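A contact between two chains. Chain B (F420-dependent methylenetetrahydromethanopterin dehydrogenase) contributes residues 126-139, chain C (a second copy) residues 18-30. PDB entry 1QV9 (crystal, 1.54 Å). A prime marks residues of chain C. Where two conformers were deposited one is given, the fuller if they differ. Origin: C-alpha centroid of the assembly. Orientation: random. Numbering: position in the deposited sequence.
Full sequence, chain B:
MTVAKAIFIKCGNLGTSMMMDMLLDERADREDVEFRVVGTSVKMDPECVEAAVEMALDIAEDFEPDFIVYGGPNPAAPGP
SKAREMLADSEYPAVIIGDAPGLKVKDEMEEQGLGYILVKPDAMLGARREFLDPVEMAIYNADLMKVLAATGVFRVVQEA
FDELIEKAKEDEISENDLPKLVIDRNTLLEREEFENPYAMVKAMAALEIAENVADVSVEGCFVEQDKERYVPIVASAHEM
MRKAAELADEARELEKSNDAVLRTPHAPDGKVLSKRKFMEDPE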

ATOM      1  N   GLY B 126       0.713   5.011 -24.811  1.00 21.58           N
ATOM      2  CA  GLY B 126       0.349   3.852 -25.628  1.00 20.22           C
ATOM      3  C   GLY B 126      -0.841   4.132 -26.504  1.00 21.68           C
ATOM      4  O   GLY B 126      -1.933   3.599 -26.315  1.00 21.14           O
ATOM      5  N   ALA B 127      -0.589   4.935 -27.521  1.00 22.19           N
ATOM      6  CA  ALA B 127      -1.633   5.403 -28.401  1.00 22.32           C
ATOM      7  C   ALA B 127      -2.195   4.477 -29.461  1.00 23.68           C
ATOM      8  O   ALA B 127      -2.034   4.717 -30.657  1.00 28.84           O
ATOM      9  CB  ALA B 127      -1.170   6.720 -29.046  1.00 26.88           C
ATOM     10  N   ARG B 128      -2.848   3.415 -29.020  1.00 21.56           N
ATOM     11  CA  ARG B 128      -3.546   2.484 -29.891  1.00 20.99           C
ATOM     12  C   ARG B 128      -5.036   2.630 -29.544  1.00 23.58           C
ATOM     13  O   ARG B 128      -5.427   2.674 -28.370  1.00 21.60           O
ATOM     14  CB  ARG B 128      -3.108   1.039 -29.637  1.00 18.23           C
ATOM     15  CG  ARG B 128      -1.777   0.684 -30.300  1.00 19.89           C
ATOM     16  CD  ARG B 128      -2.005   0.350 -31.786  1.00 20.26           C
ATOM     17  NE  ARG B 128      -0.843  -0.301 -32.370  1.00 20.66           N
ATOM     18  CZ  ARG B 128      -0.780  -0.722 -33.627  1.00 24.26           C
ATOM     19  NH1 ARG B 128       0.329  -1.304 -34.056  1.00 21.08           N
ATOM     20  NH2 ARG B 128      -1.838  -0.579 -34.438  1.00 26.03           N
ATOM     21  N   ARG B 129      -5.882   2.678 -30.567  1.00 21.36           N
ATOM     22  CA  ARG B 129      -7.298   2.864 -30.352  1.00 23.55           C
ATOM     23  C   ARG B 129      -7.970   1.853 -29.423  1.00 22.20           C
ATOM     24  O   ARG B 129      -8.903   2.206 -28.715  1.00 23.90           O
ATOM     25  CB  ARG B 129      -8.003   2.899 -31.726  1.00 27.93           C
ATOM     26  CG  ARG B 129      -9.512   2.988 -31.665  1.00 32.22           C
ATOM     27  CD  ARG B 129     -10.126   3.085 -33.072  1.00 35.57           C
ATOM     28  NE  ARG B 129      -9.789   4.346 -33.730  1.00 43.82           N
ATOM     29  CZ  ARG B 129      -8.786   4.527 -34.592  1.00 46.92           C
ATOM     30  NH1 ARG B 129      -8.586   5.732 -35.117  1.00 49.61           N
ATOM     31  NH2 ARG B 129      -7.997   3.518 -34.948  1.00 50.01           N
ATOM     32  N   GLU B 130      -7.488   0.606 -29.419  1.00 20.73           N
ATOM     33  CA  GLU B 130      -8.091  -0.440 -28.589  1.00 20.27           C
ATOM     34  C   GLU B 130      -7.828  -0.266 -27.099  1.00 19.52           C
ATOM     35  O   GLU B 130      -8.448  -0.919 -26.269  1.00 21.42           O
ATOM     36  CB  GLU B 130      -7.556  -1.811 -29.002  1.00 21.75           C
ATOM     37  CG  GLU B 130      -7.877  -2.206 -30.452  1.00 21.72           C
ATOM     38  CD  GLU B 130      -6.782  -1.821 -31.452  1.00 24.04           C
ATOM     39  OE1 GLU B 130      -6.669  -2.540 -32.482  1.00 28.61           O
ATOM     40  OE2 GLU B 130      -6.036  -0.836 -31.253  1.00 23.13           O
ATOM     41  N   PHE B 131      -6.937   0.641 -26.777  1.00 18.65           N
ATOM     42  CA  PHE B 131      -6.543   0.854 -25.388  1.00 19.63           C
ATOM     43  C   PHE B 131      -6.685   2.268 -24.899  1.00 18.76           C
ATOM     44  O   PHE B 131      -7.197   2.517 -23.826  1.00 18.92           O
ATOM     45  CB  PHE B 131      -5.071   0.454 -25.222  1.00 20.35           C
ATOM     46  CG  PHE B 131      -4.534   0.677 -23.843  1.00 17.06           C
ATOM     47  CD1 PHE B 131      -5.013  -0.069 -22.777  1.00 17.87           C
ATOM     48  CD2 PHE B 131      -3.571   1.649 -23.617  1.00 17.54           C
ATOM     49  CE1 PHE B 131      -4.527   0.163 -21.476  1.00 16.97           C
ATOM     50  CE2 PHE B 131      -3.079   1.884 -22.316  1.00 19.86           C
ATOM     51  CZ  PHE B 131      -3.559   1.147 -21.276  1.00 17.80           C
ATOM     52  N   LEU B 132      -6.198   3.201 -25.705  1.00 17.83           N
ATOM     53  CA  LEU B 132      -6.202   4.583 -25.284  1.00 18.67           C
ATOM     54  C   LEU B 132      -7.443   5.380 -25.620  1.00 21.84           C
ATOM     55  O   LEU B 132      -7.602   5.816 -26.768  1.00 23.06           O
ATOM     56  CB  LEU B 132      -4.997   5.300 -25.874  1.00 19.60           C
ATOM     57  CG  LEU B 132      -4.751   6.647 -25.180  1.00 20.40           C
ATOM     58  CD1 LEU B 132      -3.916   6.431 -23.916  1.00 25.23           C
ATOM     59  CD2 LEU B 132      -4.023   7.612 -26.103  1.00 26.71           C
ATOM     60  N   ASP B 133      -8.326   5.561 -24.642  1.00 19.39           N
ATOM     61  CA  ASP B 133      -9.504   6.413 -24.846  1.00 19.01           C
ATOM     62  C   ASP B 133      -9.189   7.702 -24.063  1.00 18.10           C
ATOM     63  O   ASP B 133      -8.105   7.840 -23.491  1.00 18.38           O
ATOM     64  CB  ASP B 133     -10.811   5.715 -24.380  1.00 18.56           C
ATOM     65  CG  ASP B 133     -10.943   5.596 -22.863  1.00 20.25           C
ATOM     66  OD1 ASP B 133      -9.922   5.510 -22.155  1.00 20.37           O
ATOM     67  OD2 ASP B 133     -12.097   5.560 -22.384  1.00 20.19           O
ATOM     68  N   PRO B 134     -10.100   8.685 -24.044  1.00 19.58           N
ATOM     69  CA  PRO B 134      -9.784   9.915 -23.303  1.00 20.79           C
ATOM     70  C   PRO B 134      -9.444   9.724 -21.808  1.00 17.37           C
ATOM     71  O   PRO B 134      -8.518  10.346 -21.297  1.00 19.14           O
ATOM     72  CB  PRO B 134     -11.022  10.783 -23.521  1.00 23.69           C
ATOM     73  CG  PRO B 134     -11.453  10.355 -24.936  1.00 24.24           C
ATOM     74  CD  PRO B 134     -11.318   8.835 -24.857  1.00 23.52           C
ATOM     75  N   VAL B 135     -10.195   8.879 -21.126  1.00 16.74           N
ATOM     76  CA  VAL B 135      -9.932   8.634 -19.697  1.00 15.66           C
ATOM     77  C   VAL B 135      -8.530   8.032 -19.496  1.00 16.38           C
ATOM     78  O   VAL B 135      -7.764   8.501 -18.644  1.00 16.41           O
ATOM     79  CB  VAL B 135     -11.022   7.700 -19.128  1.00 17.72           C
ATOM     80  CG1 VAL B 135     -10.593   7.099 -17.770  1.00 16.41           C
ATOM     81  CG2 VAL B 135     -12.291   8.513 -18.932  1.00 19.44           C
ATOM     82  N   GLU B 136      -8.169   7.008 -20.274  1.00 18.01           N
ATOM     83  CA  GLU B 136      -6.846   6.391 -20.125  1.00 16.95           C
ATOM     84  C   GLU B 136      -5.745   7.423 -20.416  1.00 15.41           C
ATOM     85  O   GLU B 136      -4.732   7.454 -19.746  1.00 17.07           O
ATOM     86  CB  GLU B 136      -6.705   5.191 -21.065  1.00 18.23           C
ATOM     87  CG  GLU B 136      -5.367   4.447 -20.895  1.00 18.76           C
ATOM     88  CD  GLU B 136      -5.223   3.789 -19.520  1.00 20.04           C
ATOM     89  OE1 GLU B 136      -4.166   3.996 -18.863  1.00 23.03           O
ATOM     90  OE2 GLU B 136      -6.152   3.054 -19.116  1.00 19.75           O
HETATM   91  N   MSE B 137      -5.954   8.278 -21.415  0.60 18.11           N
HETATM   92  CA  MSE B 137      -4.951   9.300 -21.698  0.60 16.34           C
HETATM   93  C   MSE B 137      -4.768  10.240 -20.487  0.60 17.00           C
HETATM   94  O   MSE B 137      -3.648  10.608 -20.129  0.60 18.55           O
HETATM   95  CB  MSE B 137      -5.370  10.116 -22.922  0.60 21.64           C
HETATM   96  CG  MSE B 137      -4.380  11.211 -23.250  0.60 19.86           C
HETATM   97 SE   MSE B 137      -5.041  12.916 -22.654  0.60 25.83          SE
HETATM   98  CE  MSE B 137      -6.302  13.118 -24.099  0.60 25.84           C
ATOM     99  N   ALA B 138      -5.874  10.647 -19.876  1.00 16.95           N
ATOM    100  CA  ALA B 138      -5.805  11.544 -18.719  1.00 15.81           C
ATOM    101  C   ALA B 138      -5.120  10.829 -17.552  1.00 16.54           C
ATOM    102  O   ALA B 138      -4.325  11.431 -16.859  1.00 16.77           O
ATOM    103  CB  ALA B 138      -7.198  11.988 -18.305  1.00 19.08           C
ATOM    104  N   ILE B 139      -5.434   9.546 -17.340  1.00 15.97           N
ATOM    105  CA  ILE B 139      -4.793   8.802 -16.248  1.00 16.75           C
ATOM    106  C   ILE B 139      -3.277   8.750 -16.444  1.00 16.67           C
ATOM    107  O   ILE B 139      -2.502   8.986 -15.515  1.00 16.52           O
ATOM    108  CB  ILE B 139      -5.387   7.363 -16.186  1.00 16.40           C
ATOM    109  CG1 ILE B 139      -6.864   7.435 -15.791  1.00 22.23           C
ATOM    110  CG2 ILE B 139      -4.559   6.463 -15.231  1.00 21.10           C
ATOM    111  CD1 ILE B 139      -7.099   7.842 -14.387  1.00 34.95           C
TER
HETATM  112  N   MSE C  18      -7.748  22.007 -18.145  0.60 28.60           N
HETATM  113  CA  MSE C  18      -6.456  21.499 -18.607  0.60 30.10           C
HETATM  114  C   MSE C  18      -6.662  20.438 -19.683  0.60 28.74           C
HETATM  115  O   MSE C  18      -5.956  20.393 -20.690  0.60 31.78           O
HETATM  116  CB  MSE C  18      -5.669  20.824 -17.467  0.60 29.79           C
HETATM  117  CG  MSE C  18      -4.994  21.738 -16.455  0.60 35.06           C
HETATM  118 SE   MSE C  18      -3.697  20.754 -15.339  0.60 31.77          SE
HETATM  119  CE  MSE C  18      -2.104  21.084 -16.371  0.60 37.63           C
HETATM  120  N   MSE C  19      -7.643  19.575 -19.458  1.00 27.70           N
HETATM  121  CA  MSE C  19      -7.912  18.460 -20.347  1.00 28.53           C
HETATM  122  C   MSE C  19      -9.054  18.541 -21.350  1.00 27.83           C
HETATM  123  O   MSE C  19      -9.095  17.730 -22.283  1.00 24.20           O
HETATM  124  CB  MSE C  19      -8.206  17.215 -19.489  1.00 27.27           C
HETATM  125  CG  MSE C  19      -7.023  16.472 -18.910  1.00 33.67           C
HETATM  126 SE   MSE C  19      -6.208  15.409 -20.289  1.00 37.93          SE
HETATM  127  CE  MSE C  19      -4.614  16.382 -20.307  1.00 33.60           C
HETATM  128  N   MSE C  20      -9.979  19.485 -21.150  1.00 27.80           N
HETATM  129  CA  MSE C  20     -11.182  19.548 -21.973  1.00 25.49           C
HETATM  130  C   MSE C  20     -11.027  19.347 -23.459  1.00 25.80           C
HETATM  131  O   MSE C  20     -11.758  18.544 -24.031  1.00 26.43           O
HETATM  132  CB  MSE C  20     -11.997  20.835 -21.694  1.00 25.85           C
HETATM  133  CG  MSE C  20     -11.215  22.116 -21.758  1.00 25.68           C
HETATM  134 SE   MSE C  20     -12.379  23.666 -21.327  1.00 31.85          SE
HETATM  135  CE  MSE C  20     -11.016  24.893 -21.609  1.00 21.65           C
ATOM    136  N   ASP C  21     -10.089  20.040 -24.093  1.00 23.78           N
ATOM    137  CA  ASP C  21      -9.957  19.861 -25.530  1.00 27.84           C
ATOM    138  C   ASP C  21      -9.352  18.519 -25.923  1.00 24.87           C
ATOM    139  O   ASP C  21      -9.784  17.891 -26.905  1.00 26.06           O
ATOM    140  CB  ASP C  21      -9.132  21.011 -26.145  1.00 28.32           C
ATOM    141  CG  ASP C  21      -7.794  21.217 -25.455  1.00 29.70           C
ATOM    142  OD1 ASP C  21      -7.798  21.475 -24.229  1.00 31.68           O
ATOM    143  OD2 ASP C  21      -6.730  21.121 -26.128  1.00 28.66           O
HETATM  144  N   MSE C  22      -8.381  18.065 -25.137  0.60 24.13           N
HETATM  145  CA  MSE C  22      -7.707  16.808 -25.419  0.60 24.21           C
HETATM  146  C   MSE C  22      -8.620  15.588 -25.302  0.60 23.91           C
HETATM  147  O   MSE C  22      -8.421  14.587 -25.997  0.60 25.17           O
HETATM  148  CB  MSE C  22      -6.503  16.659 -24.490  0.60 30.25           C
HETATM  149  CG  MSE C  22      -5.464  17.732 -24.711  0.60 34.34           C
HETATM  150 SE   MSE C  22      -4.071  17.590 -23.411  0.60 38.75          SE
HETATM  151  CE  MSE C  22      -3.880  19.466 -22.963  0.60 37.31           C
ATOM    152  N   LEU C  23      -9.618  15.675 -24.423  1.00 23.56           N
ATOM    153  CA  LEU C  23     -10.570  14.581 -24.223  1.00 23.43           C
ATOM    154  C   LEU C  23     -11.373  14.299 -25.483  1.00 23.77           C
ATOM    155  O   LEU C  23     -12.006  13.243 -25.625  1.00 23.16           O
ATOM    156  CB  LEU C  23     -11.554  14.939 -23.111  1.00 26.43           C
ATOM    157  CG  LEU C  23     -10.971  15.074 -21.705  1.00 28.21           C
ATOM    158  CD1 LEU C  23     -12.081  15.597 -20.792  1.00 26.58           C
ATOM    159  CD2 LEU C  23     -10.441  13.707 -21.200  1.00 27.11           C
ATOM    160  N   LEU C  24     -11.379  15.256 -26.402  1.00 24.26           N
ATOM    161  CA  LEU C  24     -12.158  15.082 -27.621  1.00 23.92           C
ATOM    162  C   LEU C  24     -11.421  14.462 -28.819  1.00 24.57           C
ATOM    163  O   LEU C  24     -12.048  14.108 -29.817  1.00 27.40           O
ATOM    164  CB  LEU C  24     -12.764  16.438 -28.017  1.00 25.17           C
ATOM    165  CG  LEU C  24     -13.454  17.147 -26.838  1.00 27.76           C
ATOM    166  CD1 LEU C  24     -13.977  18.525 -27.274  1.00 26.60           C
ATOM    167  CD2 LEU C  24     -14.613  16.275 -26.345  1.00 26.98           C
ATOM    168  N   ASP C  25     -10.110  14.279 -28.717  1.00 26.39           N
ATOM    169  CA  ASP C  25      -9.346  13.727 -29.849  1.00 24.92           C
ATOM    170  C   ASP C  25      -8.049  13.178 -29.247  1.00 27.71           C
ATOM    171  O   ASP C  25      -6.954  13.640 -29.548  1.00 24.90           O
ATOM    172  CB  ASP C  25      -9.093  14.879 -30.838  1.00 27.77           C
ATOM    173  CG  ASP C  25      -8.456  14.432 -32.143  1.00 29.49           C
ATOM    174  OD1 ASP C  25      -8.545  13.235 -32.505  1.00 31.99           O
ATOM    175  OD2 ASP C  25      -7.877  15.320 -32.819  1.00 34.39           O
ATOM    176  N   GLU C  26      -8.210  12.161 -28.402  1.00 24.54           N
ATOM    177  CA  GLU C  26      -7.110  11.567 -27.649  1.00 26.22           C
ATOM    178  C   GLU C  26      -5.867  11.088 -28.384  1.00 27.70           C
ATOM    179  O   GLU C  26      -4.782  11.057 -27.796  1.00 27.67           O
ATOM    180  CB  GLU C  26      -7.648  10.452 -26.738  1.00 23.49           C
ATOM    181  CG  GLU C  26      -8.168   9.201 -27.436  1.00 21.04           C
ATOM    182  CD  GLU C  26      -9.559   9.331 -27.972  1.00 24.72           C
ATOM    183  OE1 GLU C  26     -10.086   8.299 -28.428  1.00 21.79           O
ATOM    184  OE2 GLU C  26     -10.124  10.453 -27.956  1.00 27.96           O
ATOM    185  N   ARG C  27      -6.014  10.741 -29.659  1.00 27.62           N
ATOM    186  CA  ARG C  27      -4.891  10.253 -30.466  1.00 27.71           C
ATOM    187  C   ARG C  27      -4.680  11.143 -31.702  1.00 29.43           C
ATOM    188  O   ARG C  27      -3.937  10.782 -32.617  1.00 28.95           O
ATOM    189  CB  ARG C  27      -5.131   8.796 -30.899  1.00 29.95           C
ATOM    190  CG  ARG C  27      -5.096   7.737 -29.745  1.00 27.78           C
ATOM    191  CD  ARG C  27      -5.408   6.350 -30.300  1.00 31.25           C
ATOM    192  NE  ARG C  27      -6.574   6.446 -31.177  1.00 33.70           N
ATOM    193  CZ  ARG C  27      -7.820   6.607 -30.742  1.00 31.20           C
ATOM    194  NH1 ARG C  27      -8.808   6.714 -31.613  1.00 34.74           N
ATOM    195  NH2 ARG C  27      -8.088   6.617 -29.439  1.00 29.18           N
ATOM    196  N   ALA C  28      -5.357  12.288 -31.723  1.00 28.37           N
ATOM    197  CA  ALA C  28      -5.240  13.263 -32.811  1.00 32.37           C
ATOM    198  C   ALA C  28      -5.583  12.718 -34.190  1.00 32.39           C
ATOM    199  O   ALA C  28      -5.108  13.253 -35.191  1.00 35.91           O
ATOM    200  CB  ALA C  28      -3.838  13.841 -32.829  1.00 29.86           C
ATOM    201  N   ASP C  29      -6.416  11.684 -34.255  1.00 35.57           N
ATOM    202  CA  ASP C  29      -6.792  11.099 -35.538  1.00 38.32           C
ATOM    203  C   ASP C  29      -8.217  11.410 -35.991  1.00 38.15           C
ATOM    204  O   ASP C  29      -8.680  10.860 -36.991  1.00 39.26           O
ATOM    205  CB  ASP C  29      -6.572   9.567 -35.538  1.00 43.00           C
ATOM    206  CG  ASP C  29      -7.330   8.849 -34.423  1.00 48.28           C
ATOM    207  OD1 ASP C  29      -8.417   9.313 -34.018  1.00 51.95           O
ATOM    208  OD2 ASP C  29      -6.840   7.793 -33.957  1.00 50.65           O
ATOM    209  N   ARG C  30      -8.931  12.271 -35.267  1.00 33.57           N
ATOM    210  CA  ARG C  30     -10.286  12.612 -35.699  1.00 34.88           C
ATOM    211  C   ARG C  30     -10.189  13.543 -36.901  1.00 34.14           C
ATOM    212  O   ARG C  30      -9.439  14.517 -36.875  1.00 37.14           O
ATOM    213  CB  ARG C  30     -11.074  13.349 -34.607  1.00 31.70           C
ATOM    214  CG  ARG C  30     -11.660  12.451 -33.566  1.00 32.02           C
ATOM    215  CD  ARG C  30     -12.492  13.238 -32.580  1.00 29.52           C
ATOM    216  NE  ARG C  30     -13.812  13.614 -33.092  1.00 27.48           N
ATOM    217  CZ  ARG C  30     -14.770  14.107 -32.316  1.00 30.33           C
ATOM    218  NH1 ARG C  30     -15.957  14.431 -32.819  1.00 30.68           N
ATOM    219  NH2 ARG C  30     -14.534  14.273 -31.012  1.00 31.05           N
TER

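The strongest polar link across this contact is the salt bridge between Arg129 and Asp29′, in which Arg129 NH1 lies 2.9 Å from Asp29′ OD2. The same carboxylate oxygen also serves its own chain: it forms a salt bridge with Arg27′, with Asp29′ OD2 3.1 Å from Arg27′ NE, and accepts weak hydrogen bonds from Arg27′ NE and NH1. One acidic oxygen thus stands between two arginines from different chains. Its charge helps to explain how the two cations can be neighbors, for Arg129 NE and Arg27′ NH1 are only 3.3 Å apart. Both atoms are donors, so this approach is not a hydrogen bond. Arg27′ CZ lies over one face of the Arg129 guanidinium, but the two planes are steeply inclined, so this is not a parallel stack; the shared carboxylate oxygen offsets the like charges.

Arg27′ suits its central place because its long side chain ends in several donors pointing in different directions. Its NH2 makes a salt bridge within its own chain to Glu26′, at 2.8 Å from Arg27′ NH2 to Glu26′ OE1, and also reaches across the contact. There Arg27′ NH2 lies 2.8 Å from Leu132 O, but the N-H...O angle of 125° makes this hydrogen bond weak despite its short length. The carbonyl oxygen sits at the edge of the guanidinium, near its plane, while Arg129 CA lies over one face. The aliphatic part of the arginine is used as well: Arg27′ CG packs 3.8 Å from Leu132 CD2 and 4.1 Å from Ala127 CB. A type I turn runs from Asp25′ to Ala28′, so Arg27′ lies within it and Asp29′ directly after it.

Further along, the loop of chain B gives way to a helix beginning at Pro134. Asp133 caps it, its OD1 accepting from Glu136 N at 3.0 Å, while its CA-to-CB bond points away from chain C. Proline fits the first turn of a helix, where its missing amide hydrogen costs no helical bond, and here its ring also faces the partner. Pro134 CB meets Leu23′ CD2 at 3.8 Å, and Pro134 CG comes within 3.0 Å of Leu23′ O. That carbonyl oxygen is buried by the contact without a hydrogen-bonding partner in the model. Pro134 CG also lies 3.3 Å from Glu26′ OE2, whose polar needs are met elsewhere in the structure.

One helical turn beyond Pro134, the packing becomes mainly apolar. The CA-to-CB bond of Met137, a selenomethionine, points toward chain C, and its SE lies 3.6 Å from Met19′ SE, also of a selenomethionine. Met137 CE reaches Met22′ CB at 3.6 Å and Met22′ O at 3.2 Å, and lies 4.0 Å from Glu26′ CB. A long, unbranched and flexible side chain can thread such a path between backbone and side-chain surfaces. Beside it, the small methyl group of Ala138 completes the packing, with CB 4.1 Å from Met19′ SE.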